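Local coordinates for tetratricopeptide repeat domain protein (PDB 3MA5), which is of unknown function but folds as a tetratricopeptide repeat domain, a stack of paired helices that in relatives commonly mediates protein-protein binding, at residues A28-L33 and G48-R53; E69-E74 and S81-A86; E32-D37 and V41-H46. All blocks are in the same frame, centred on the assembly; numbering follows the deposited sequence.

Contact 1 (A28-L33 and G48-R53); sequences ALFEEL and GKLYER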
loop_
_atom_site.group_PDB
_atom_site.type_symbol
_atom_site.label_atom_id
_atom_site.label_comp_id
_atom_site.label_asym_id
_atom_site.label_seq_id
_atom_site.Cartn_x
_atom_site.Cartn_y
_atom_site.Cartn_z
ATOM N N ALA A 28 6.314 4.793 7.701
ATOM C CA ALA A 28 7.506 5.512 7.263
ATOM C C ALA A 28 8.087 4.770 6.064
ATOM O O ALA A 28 8.143 5.295 4.955
ATOM C CB ALA A 28 8.531 5.556 8.394
ATOM N N LEU A 29 8.507 3.535 6.298
ATOM C CA LEU A 29 9.077 2.693 5.256
ATOM C C LEU A 29 8.204 2.639 3.996
ATOM O O LEU A 29 8.694 2.847 2.886
ATOM C CB LEU A 29 9.288 1.270 5.794
ATOM C CG LEU A 29 10.381 1.055 6.847
ATOM C CD1 LEU A 29 10.247 -0.336 7.437
ATOM C CD2 LEU A 29 11.753 1.243 6.226
ATOM N N PHE A 30 6.911 2.365 4.167
ATOM C CA PHE A 30 6.006 2.276 3.024
ATOM C C PHE A 30 6.007 3.517 2.132
ATOM O O PHE A 30 6.110 3.403 0.911
ATOM C CB PHE A 30 4.568 1.983 3.485
ATOM C CG PHE A 30 4.312 0.538 3.795
ATOM C CD1 PHE A 30 4.862 -0.474 3.005
ATOM C CD2 PHE A 30 3.503 0.177 4.866
ATOM C CE1 PHE A 30 4.609 -1.823 3.280
ATOM C CE2 PHE A 30 3.244 -1.170 5.151
ATOM C CZ PHE A 30 3.798 -2.166 4.355
ATOM N N GLU A 31 5.885 4.692 2.746
ATOM C CA GLU A 31 5.841 5.952 2.005
ATOM C C GLU A 31 7.120 6.178 1.236
ATOM O O GLU A 31 7.097 6.650 0.095
ATOM C CB GLU A 31 5.608 7.126 2.959
ATOM C CG GLU A 31 4.201 7.698 2.904
ATOM C CD GLU A 31 3.851 8.482 4.159
ATOM O OE1 GLU A 31 4.752 9.167 4.682
ATOM O OE2 GLU A 31 2.686 8.420 4.620
ATOM N N GLU A 32 8.227 5.837 1.885
ATOM C CA GLU A 32 9.568 5.966 1.330
ATOM C C GLU A 32 9.682 5.076 0.082
ATOM O O GLU A 32 10.064 5.524 -1.003
ATOM C CB GLU A 32 10.533 5.522 2.413
ATOM C CG GLU A 32 11.989 5.576 2.099
ATOM C CD GLU A 32 12.769 4.828 3.166
ATOM O OE1 GLU A 32 12.501 3.606 3.316
ATOM O OE2 GLU A 32 13.623 5.445 3.858
ATOM N N LEU A 33 9.322 3.810 0.262
ATOM C CA LEU A 33 9.324 2.814 -0.798
ATOM C C LEU A 33 8.526 3.262 -1.984
ATOM O O LEU A 33 8.904 3.032 -3.115
ATOM C CB LEU A 33 8.678 1.536 -0.313
ATOM C CG LEU A 33 9.547 0.390 0.144
ATOM C CD1 LEU A 33 8.630 -0.719 0.596
ATOM C CD2 LEU A 33 10.443 -0.064 -0.986
ATOM N N GLY A 48 -2.260 1.862 1.772
ATOM C CA GLY A 48 -3.615 2.360 1.758
ATOM C C GLY A 48 -4.422 1.800 2.901
ATOM O O GLY A 48 -5.258 2.490 3.478
ATOM N N LYS A 49 -4.182 0.542 3.234
ATOM C CA LYS A 49 -4.915 -0.088 4.319
ATOM C C LYS A 49 -4.476 0.564 5.620
ATOM O O LYS A 49 -5.208 0.561 6.601
ATOM C CB LYS A 49 -4.641 -1.595 4.329
ATOM C CG LYS A 49 -5.470 -2.386 3.332
ATOM C CD LYS A 49 -6.831 -2.747 3.929
ATOM C CE LYS A 49 -7.877 -3.077 2.874
ATOM N NZ LYS A 49 -9.140 -3.553 3.506
ATOM N N LEU A 50 -3.284 1.149 5.608
ATOM C CA LEU A 50 -2.739 1.810 6.780
ATOM C C LEU A 50 -3.291 3.205 6.884
ATOM O O LEU A 50 -3.575 3.695 7.984
ATOM C CB LEU A 50 -1.225 1.886 6.686
ATOM C CG LEU A 50 -0.432 2.158 7.967
ATOM C CD1 LEU A 50 -0.882 1.195 9.067
ATOM C CD2 LEU A 50 1.047 1.974 7.694
ATOM N N TYR A 51 -3.429 3.858 5.735
ATOM C CA TYR A 51 -3.966 5.208 5.715
ATOM C C TYR A 51 -5.376 5.194 6.247
ATOM O O TYR A 51 -5.785 6.106 6.955
ATOM C CB TYR A 51 -3.976 5.770 4.306
ATOM C CG TYR A 51 -2.678 6.404 3.908
ATOM C CD1 TYR A 51 -1.832 6.973 4.861
ATOM C CD2 TYR A 51 -2.299 6.455 2.577
ATOM C CE1 TYR A 51 -0.634 7.564 4.486
ATOM C CE2 TYR A 51 -1.109 7.043 2.192
ATOM C CZ TYR A 51 -0.283 7.593 3.141
ATOM O OH TYR A 51 0.910 8.126 2.730
ATOM N N GLU A 52 -6.115 4.151 5.894
ATOM C CA GLU A 52 -7.484 4.028 6.343
ATOM C C GLU A 52 -7.507 3.952 7.859
ATOM O O GLU A 52 -8.273 4.662 8.499
ATOM C CB GLU A 52 -8.153 2.792 5.724
ATOM C CG GLU A 52 -8.549 2.947 4.257
ATOM C CD GLU A 52 -9.410 1.802 3.787
ATOM O OE1 GLU A 52 -9.009 1.059 2.856
ATOM O OE2 GLU A 52 -10.500 1.654 4.375
ATOM N N ARG A 53 -6.655 3.108 8.433
ATOM C CA ARG A 53 -6.588 2.956 9.890
ATOM C C ARG A 53 -6.215 4.271 10.540
ATOM O O ARG A 53 -6.632 4.563 11.654
ATOM C CB ARG A 53 -5.551 1.899 10.280
ATOM C CG ARG A 53 -5.851 0.517 9.728
ATOM C CD ARG A 53 -4.775 -0.481 10.112
ATOM N NE ARG A 53 -4.856 -0.859 11.519
ATOM C CZ ARG A 53 -3.916 -1.541 12.159
ATOM N NH1 ARG A 53 -2.819 -1.917 11.518
ATOM N NH2 ARG A 53 -4.074 -1.843 13.436
#
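Tyr51 and Glu31 supply the polar half of the contact, Phe30 and Leu50 the apolar half. The pairs join helix 23-36 (predicted repeat 7-40) to helix 42-53 (predicted repeat 41-74), an inter-repeat interface of the tetratricopeptide array. In the polar pair the hydroxyl OH of Tyr51 donates to OE2 of Glu31 at 2.6 Å. The carboxylate receives it on the anti side, with the donor 30° out of the carboxylate plane, and OE2 itself sits at the edge of the phenol ring, near the ring plane. Neither CB points straight at the other helix, but the ends of both side chains swing in; beyond CG the glutamate is extended. In the apolar pair chi1 of -162° sets CG of Leu50 beside the carbonyl carbon, and from there CD2 meets CD2 of Phe30 at 4.2 Å, at the edge of the ring. The two side chains are roughly perpendicular. Ala14 and Leu18 also pack on Phe30, Ala60 and Thr63 on Tyr51. One bond thus satisfies a buried phenol with a partly exposed carboxylate, and its proton would probably help to stabilise the negative charge of Glu31 beside an apolar pair.

Contact 2 (E69-E74 and S81-A86); sequences EVAREE and SELQDA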
loop_
_atom_site.group_PDB
_atom_site.type_symbol
_atom_site.label_atom_id
_atom_site.label_comp_id
_atom_site.label_asym_id
_atom_site.label_seq_id
_atom_site.Cartn_x
_atom_site.Cartn_y
_atom_site.Cartn_z
ATOM N N GLU A 69 -2.606 1.659 -11.083
ATOM C CA GLU A 69 -1.992 2.060 -12.352
ATOM C C GLU A 69 -0.727 1.242 -12.593
ATOM O O GLU A 69 -0.505 0.737 -13.703
ATOM C CB GLU A 69 -1.640 3.551 -12.395
ATOM C CG GLU A 69 -2.828 4.477 -12.500
ATOM C CD GLU A 69 -3.955 3.882 -13.334
ATOM O OE1 GLU A 69 -5.084 3.743 -12.790
ATOM O OE2 GLU A 69 -3.717 3.550 -14.528
ATOM N N VAL A 70 0.105 1.096 -11.564
ATOM C CA VAL A 70 1.320 0.319 -11.750
ATOM C C VAL A 70 0.986 -1.171 -11.898
ATOM O O VAL A 70 1.619 -1.867 -12.685
ATOM C CB VAL A 70 2.374 0.516 -10.588
ATOM C CG1 VAL A 70 2.421 1.965 -10.149
ATOM C CG2 VAL A 70 2.086 -0.391 -9.443
ATOM N N ALA A 71 -0.017 -1.662 -11.177
ATOM C CA ALA A 71 -0.355 -3.083 -11.273
ATOM C C ALA A 71 -0.855 -3.524 -12.656
ATOM O O ALA A 71 -0.596 -4.655 -13.077
ATOM C CB ALA A 71 -1.373 -3.470 -10.194
ATOM N N ARG A 72 -1.586 -2.663 -13.363
ATOM C CA ARG A 72 -2.036 -3.044 -14.696
ATOM C C ARG A 72 -0.748 -3.220 -15.482
ATOM O O ARG A 72 -0.438 -4.300 -15.963
ATOM C CB ARG A 72 -2.873 -1.947 -15.360
ATOM C CG ARG A 72 -3.817 -1.204 -14.439
ATOM C CD ARG A 72 -5.148 -0.881 -15.104
ATOM N NE ARG A 72 -6.113 -1.954 -14.869
ATOM C CZ ARG A 72 -7.207 -2.173 -15.599
ATOM N NH1 ARG A 72 -7.485 -1.384 -16.630
ATOM N NH2 ARG A 72 -8.019 -3.190 -15.304
ATOM N N GLU A 73 0.019 -2.144 -15.570
ATOM C CA GLU A 73 1.276 -2.150 -16.298
ATOM C C GLU A 73 2.374 -3.101 -15.790
ATOM O O GLU A 73 2.954 -3.841 -16.579
ATOM C CB GLU A 73 1.851 -0.730 -16.332
ATOM C CG GLU A 73 0.879 0.363 -16.777
ATOM C CD GLU A 73 0.518 0.258 -18.254
ATOM O OE1 GLU A 73 1.443 0.191 -19.092
ATOM O OE2 GLU A 73 -0.691 0.247 -18.579
ATOM N N GLU A 74 2.653 -3.100 -14.486
ATOM C CA GLU A 74 3.753 -3.906 -13.951
ATOM C C GLU A 74 3.418 -4.885 -12.828
ATOM O O GLU A 74 4.303 -5.346 -12.112
ATOM C CB GLU A 74 4.851 -2.968 -13.445
ATOM C CG GLU A 74 5.157 -1.784 -14.347
ATOM C CD GLU A 74 6.084 -2.150 -15.479
ATOM O OE1 GLU A 74 6.791 -3.165 -15.305
ATOM O OE2 GLU A 74 6.115 -1.428 -16.515
ATOM N N SER A 81 -6.140 -7.307 -8.330
ATOM C CA SER A 81 -7.380 -7.637 -7.656
ATOM C C SER A 81 -7.525 -7.126 -6.232
ATOM O O SER A 81 -8.554 -6.555 -5.882
ATOM C CB SER A 81 -7.583 -9.145 -7.631
ATOM O OG SER A 81 -7.863 -9.649 -8.914
ATOM N N GLU A 82 -6.511 -7.341 -5.401
ATOM C CA GLU A 82 -6.607 -6.920 -4.009
ATOM C C GLU A 82 -6.775 -5.416 -3.851
ATOM O O GLU A 82 -7.491 -4.964 -2.963
ATOM C CB GLU A 82 -5.398 -7.441 -3.212
ATOM C CG GLU A 82 -5.497 -8.936 -2.859
ATOM C CD GLU A 82 -6.688 -9.245 -1.967
ATOM O OE1 GLU A 82 -7.657 -9.863 -2.459
ATOM O OE2 GLU A 82 -6.653 -8.856 -0.775
ATOM N N LEU A 83 -6.122 -4.662 -4.735
ATOM C CA LEU A 83 -6.175 -3.204 -4.775
ATOM C C LEU A 83 -7.580 -2.770 -5.198
ATOM O O LEU A 83 -8.225 -1.968 -4.537
ATOM C CB LEU A 83 -5.159 -2.705 -5.796
ATOM C CG LEU A 83 -3.694 -2.640 -5.385
ATOM C CD1 LEU A 83 -2.811 -2.501 -6.594
ATOM C CD2 LEU A 83 -3.513 -1.473 -4.449
ATOM N N GLN A 84 -8.043 -3.311 -6.318
ATOM C CA GLN A 84 -9.375 -2.995 -6.820
ATOM C C GLN A 84 -10.405 -3.226 -5.745
ATOM O O GLN A 84 -11.278 -2.389 -5.540
ATOM C CB GLN A 84 -9.722 -3.857 -8.025
ATOM C CG GLN A 84 -8.924 -3.516 -9.248
ATOM C CD GLN A 84 -9.403 -4.232 -10.467
ATOM O OE1 GLN A 84 -9.129 -3.812 -11.580
ATOM N NE2 GLN A 84 -10.113 -5.320 -10.272
ATOM N N ASP A 85 -10.297 -4.368 -5.063
ATOM C CA ASP A 85 -11.217 -4.735 -3.990
ATOM C C ASP A 85 -11.143 -3.761 -2.832
ATOM O O ASP A 85 -12.154 -3.332 -2.283
ATOM C CB ASP A 85 -10.898 -6.144 -3.495
ATOM C CG ASP A 85 -11.479 -7.229 -4.389
ATOM O OD1 ASP A 85 -11.944 -6.913 -5.509
ATOM O OD2 ASP A 85 -11.459 -8.406 -3.979
ATOM N N ALA A 86 -9.923 -3.405 -2.472
ATOM C CA ALA A 86 -9.686 -2.500 -1.368
ATOM C C ALA A 86 -10.273 -1.129 -1.625
ATOM O O ALA A 86 -10.957 -0.570 -0.774
ATOM C CB ALA A 86 -8.196 -2.385 -1.115
#
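Leu83 and Gln84, which meet Ala71 and Arg72 across the contact, stand on a helix turn held by two equally short backbone bonds: Asp85 N to Ser81 O at 2.9 Å and Ala86 N to Glu82 O at 2.9 Å. On the same turn Ser81 OG is hydrogen-bonded to the backbone O of Gln77, one turn earlier. Between the segments themselves the sound contact is apolar. The methyl CD1 of Leu83 reaches CB of Ala71 at 4.0 Å, and the CA atoms of these two residues, 8.7 Å apart, mark the nearest approach of the backbones. Both residues are buried and both direct CB at the opposite helix. Leu83 bridges most of the distance, since alanine offers a single methyl; chi1 of -80° sets its CG beside the backbone N, and CD1 extends from there to Ala71 CB. Beside this pair, nearer the solvent, Arg72 and Gln84 face each other without bonding. NH2 of Arg72 lies 3.9 Å from OE1 of Gln84, too long for a hydrogen bond, and the oxygen approaches the guanidinium obliquely. The two side chains cross at about a right angle, with their planar groups turned 40° apart. The ends of both come nearer than their CB directions suggest, Arg72 by bending at chi2 and chi3, Gln84 while extended beyond CG. Tyr64 and Ile68 of helix 57-74 and Tyr44 of helix 42-53 also touch Leu83, while Val41 touches Ala71. A leucine seated on an alanine joins helix 57-74, the last helix of the second predicted repeat, to helix 77-91, which follows that repeat, consistent with the additional C-terminal helix that often ends tetratricopeptide repeat arrays.

Contact 3 (E32-D37 and V41-H46); sequences ELVETD and VGTYYH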
loop_
_atom_site.group_PDB
_atom_site.type_symbol
_atom_site.label_atom_id
_atom_site.label_comp_id
_atom_site.label_asym_id
_atom_site.label_seq_id
_atom_site.Cartn_x
_atom_site.Cartn_y
_atom_site.Cartn_z
ATOM N N GLU A 32 8.227 5.837 1.885
ATOM C CA GLU A 32 9.568 5.966 1.330
ATOM C C GLU A 32 9.682 5.076 0.082
ATOM O O GLU A 32 10.064 5.524 -1.003
ATOM C CB GLU A 32 10.533 5.522 2.413
ATOM C CG GLU A 32 11.989 5.576 2.099
ATOM C CD GLU A 32 12.769 4.828 3.166
ATOM O OE1 GLU A 32 12.501 3.606 3.316
ATOM O OE2 GLU A 32 13.623 5.445 3.858
ATOM N N LEU A 33 9.322 3.810 0.262
ATOM C CA LEU A 33 9.324 2.814 -0.798
ATOM C C LEU A 33 8.526 3.262 -1.984
ATOM O O LEU A 33 8.904 3.032 -3.115
ATOM C CB LEU A 33 8.678 1.536 -0.313
ATOM C CG LEU A 33 9.547 0.390 0.144
ATOM C CD1 LEU A 33 8.630 -0.719 0.596
ATOM C CD2 LEU A 33 10.443 -0.064 -0.986
ATOM N N VAL A 34 7.383 3.867 -1.721
ATOM C CA VAL A 34 6.529 4.311 -2.798
ATOM C C VAL A 34 7.150 5.405 -3.669
ATOM O O VAL A 34 6.807 5.533 -4.846
ATOM C CB VAL A 34 5.162 4.742 -2.247
ATOM C CG1 VAL A 34 4.467 5.674 -3.202
ATOM C CG2 VAL A 34 4.300 3.504 -2.065
ATOM N N GLU A 35 8.074 6.182 -3.115
ATOM C CA GLU A 35 8.697 7.231 -3.904
ATOM C C GLU A 35 10.066 6.823 -4.442
ATOM O O GLU A 35 10.475 7.292 -5.505
ATOM C CB GLU A 35 8.764 8.544 -3.104
ATOM C CG GLU A 35 9.291 8.435 -1.692
ATOM C CD GLU A 35 8.893 9.636 -0.819
ATOM O OE1 GLU A 35 8.121 10.500 -1.308
ATOM O OE2 GLU A 35 9.347 9.707 0.357
ATOM N N THR A 36 10.768 5.941 -3.732
ATOM C CA THR A 36 12.069 5.480 -4.202
ATOM C C THR A 36 11.882 4.442 -5.300
ATOM O O THR A 36 12.473 4.542 -6.362
ATOM C CB THR A 36 12.924 4.872 -3.060
ATOM O OG1 THR A 36 12.216 3.808 -2.417
ATOM C CG2 THR A 36 13.272 5.942 -2.043
ATOM N N ASP A 37 11.037 3.456 -5.037
ATOM C CA ASP A 37 10.734 2.386 -5.987
ATOM C C ASP A 37 9.225 2.425 -6.238
ATOM O O ASP A 37 8.483 1.578 -5.735
ATOM C CB ASP A 37 11.117 1.035 -5.383
ATOM C CG ASP A 37 12.533 1.001 -4.923
ATOM O OD1 ASP A 37 13.405 0.634 -5.721
ATOM O OD2 ASP A 37 12.778 1.361 -3.761
ATOM N N VAL A 41 4.777 -2.866 -6.890
ATOM C CA VAL A 41 3.347 -3.009 -6.547
ATOM C C VAL A 41 2.874 -3.360 -5.127
ATOM O O VAL A 41 1.823 -2.886 -4.687
ATOM C CB VAL A 41 2.677 -4.050 -7.472
ATOM C CG1 VAL A 41 1.404 -3.495 -8.048
ATOM C CG2 VAL A 41 3.642 -4.467 -8.556
ATOM N N GLY A 42 3.630 -4.198 -4.426
ATOM C CA GLY A 42 3.233 -4.636 -3.103
ATOM C C GLY A 42 2.976 -3.602 -2.033
ATOM O O GLY A 42 2.154 -3.823 -1.124
ATOM N N THR A 43 3.675 -2.475 -2.135
ATOM C CA THR A 43 3.552 -1.391 -1.172
ATOM C C THR A 43 2.192 -0.715 -1.149
ATOM O O THR A 43 1.680 -0.362 -0.096
ATOM C CB THR A 43 4.575 -0.293 -1.452
ATOM O OG1 THR A 43 5.829 -0.883 -1.783
ATOM C CG2 THR A 43 4.754 0.592 -0.240
ATOM N N TYR A 44 1.603 -0.534 -2.317
ATOM C CA TYR A 44 0.340 0.172 -2.400
ATOM C C TYR A 44 -0.829 -0.371 -1.611
ATOM O O TYR A 44 -1.617 0.404 -1.102
ATOM C CB TYR A 44 -0.052 0.359 -3.869
ATOM C CG TYR A 44 0.977 1.131 -4.652
ATOM C CD1 TYR A 44 2.146 0.518 -5.091
ATOM C CD2 TYR A 44 0.810 2.497 -4.901
ATOM C CE1 TYR A 44 3.140 1.251 -5.760
ATOM C CE2 TYR A 44 1.786 3.238 -5.567
ATOM C CZ TYR A 44 2.952 2.610 -5.990
ATOM O OH TYR A 44 3.945 3.338 -6.612
ATOM N N TYR A 45 -0.952 -1.685 -1.499
ATOM C CA TYR A 45 -2.078 -2.228 -0.755
ATOM C C TYR A 45 -1.963 -2.039 0.763
ATOM O O TYR A 45 -2.928 -1.680 1.430
ATOM C CB TYR A 45 -2.263 -3.706 -1.104
ATOM C CG TYR A 45 -3.265 -4.415 -0.245
ATOM C CD1 TYR A 45 -2.900 -4.937 0.995
ATOM C CD2 TYR A 45 -4.596 -4.504 -0.635
ATOM C CE1 TYR A 45 -3.854 -5.531 1.836
ATOM C CE2 TYR A 45 -5.557 -5.097 0.199
ATOM C CZ TYR A 45 -5.178 -5.606 1.434
ATOM O OH TYR A 45 -6.109 -6.181 2.273
ATOM N N HIS A 46 -0.786 -2.277 1.308
ATOM C CA HIS A 46 -0.604 -2.116 2.728
ATOM C C HIS A 46 -0.572 -0.658 3.150
ATOM O O HIS A 46 -0.979 -0.342 4.263
ATOM C CB HIS A 46 0.674 -2.828 3.183
ATOM C CG HIS A 46 0.645 -4.306 2.951
ATOM N ND1 HIS A 46 -0.336 -5.119 3.464
ATOM C CD2 HIS A 46 1.433 -5.106 2.184
ATOM C CE1 HIS A 46 -0.170 -6.350 3.020
ATOM N NE2 HIS A 46 0.900 -6.365 2.240
#
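Val34 and Thr43 meet methyl to methyl, CG2 of the valine lying 3.5 Å from CG2 of the threonine. Their CA atoms, 6.6 Å apart, are also the nearest across the two segments. Val34 holds CG1 anti to its backbone N (chi1 158°), which leaves CG2 beside that nitrogen and turned to Thr43. The same CG2 lies over one face of the Tyr44 ring, 4.2 Å above its plane and displaced toward the rim, a methyl-on-ring contact. The other branch, CG1, stands 4.2 Å from OH of Tyr44. That hydroxyl is also 4.0 Å from the backbone O of Val34, too far for a bond. Thr43 divides its two branches between two neighbours. With chi1 at -42° its CG2 is anti to the backbone N and faces Val34, while OG1 takes the place beside that nitrogen and borders CD1 of Leu33 at 3.7 Å. OG1 also makes a weak hydrogen bond to the backbone O of Tyr40, just ahead of the segment, which may help to fix the rotation of the side chain. Replacing this threonine by an alanine removes both CG2 and OG1, which is likely to leave a gap against Val34 CG2 and Leu33 CD1 and Tyr40 O without its weak partner. The helical parts, 32-36 and 42-46, approach to 9.7 Å between axes and run roughly antiparallel at 146°, joined by a short turn. Helix 7-19 adds Arg10 and Tyr11 against Leu33, and Arg10 NH2 is hydrogen-bonded to Thr36 OG1. Tyr44 packs on Thr63 and Gln66 of helix 57-74 and on Leu83 of helix 77-91, placing this junction between predicted tetratricopeptide repeats in the middle of the helix stack.

In the fold
Contacts 1 and 3 lie at two levels of the same interface, between helix 23-36 and helix 42-53, with centres about 8 Å apart. Phe30 of contact 1 links them: its CZ packs on CB of His46 at 3.4 Å. Contact 2 follows later in the chain, its centre about 12 Å from that of contact 3. One bridge there is Val41, whose CG1 lies 3.5 Å from CB of Ala71. Contacts 1 and 2, about 16 Å apart between centres, still meet where CE of Lys49 touches CB of Ala86 at 4.1 Å. Helix 42-53 thus forms one side of contacts 1 and 3, and it and the residue just before it also touch the helices of contact 2.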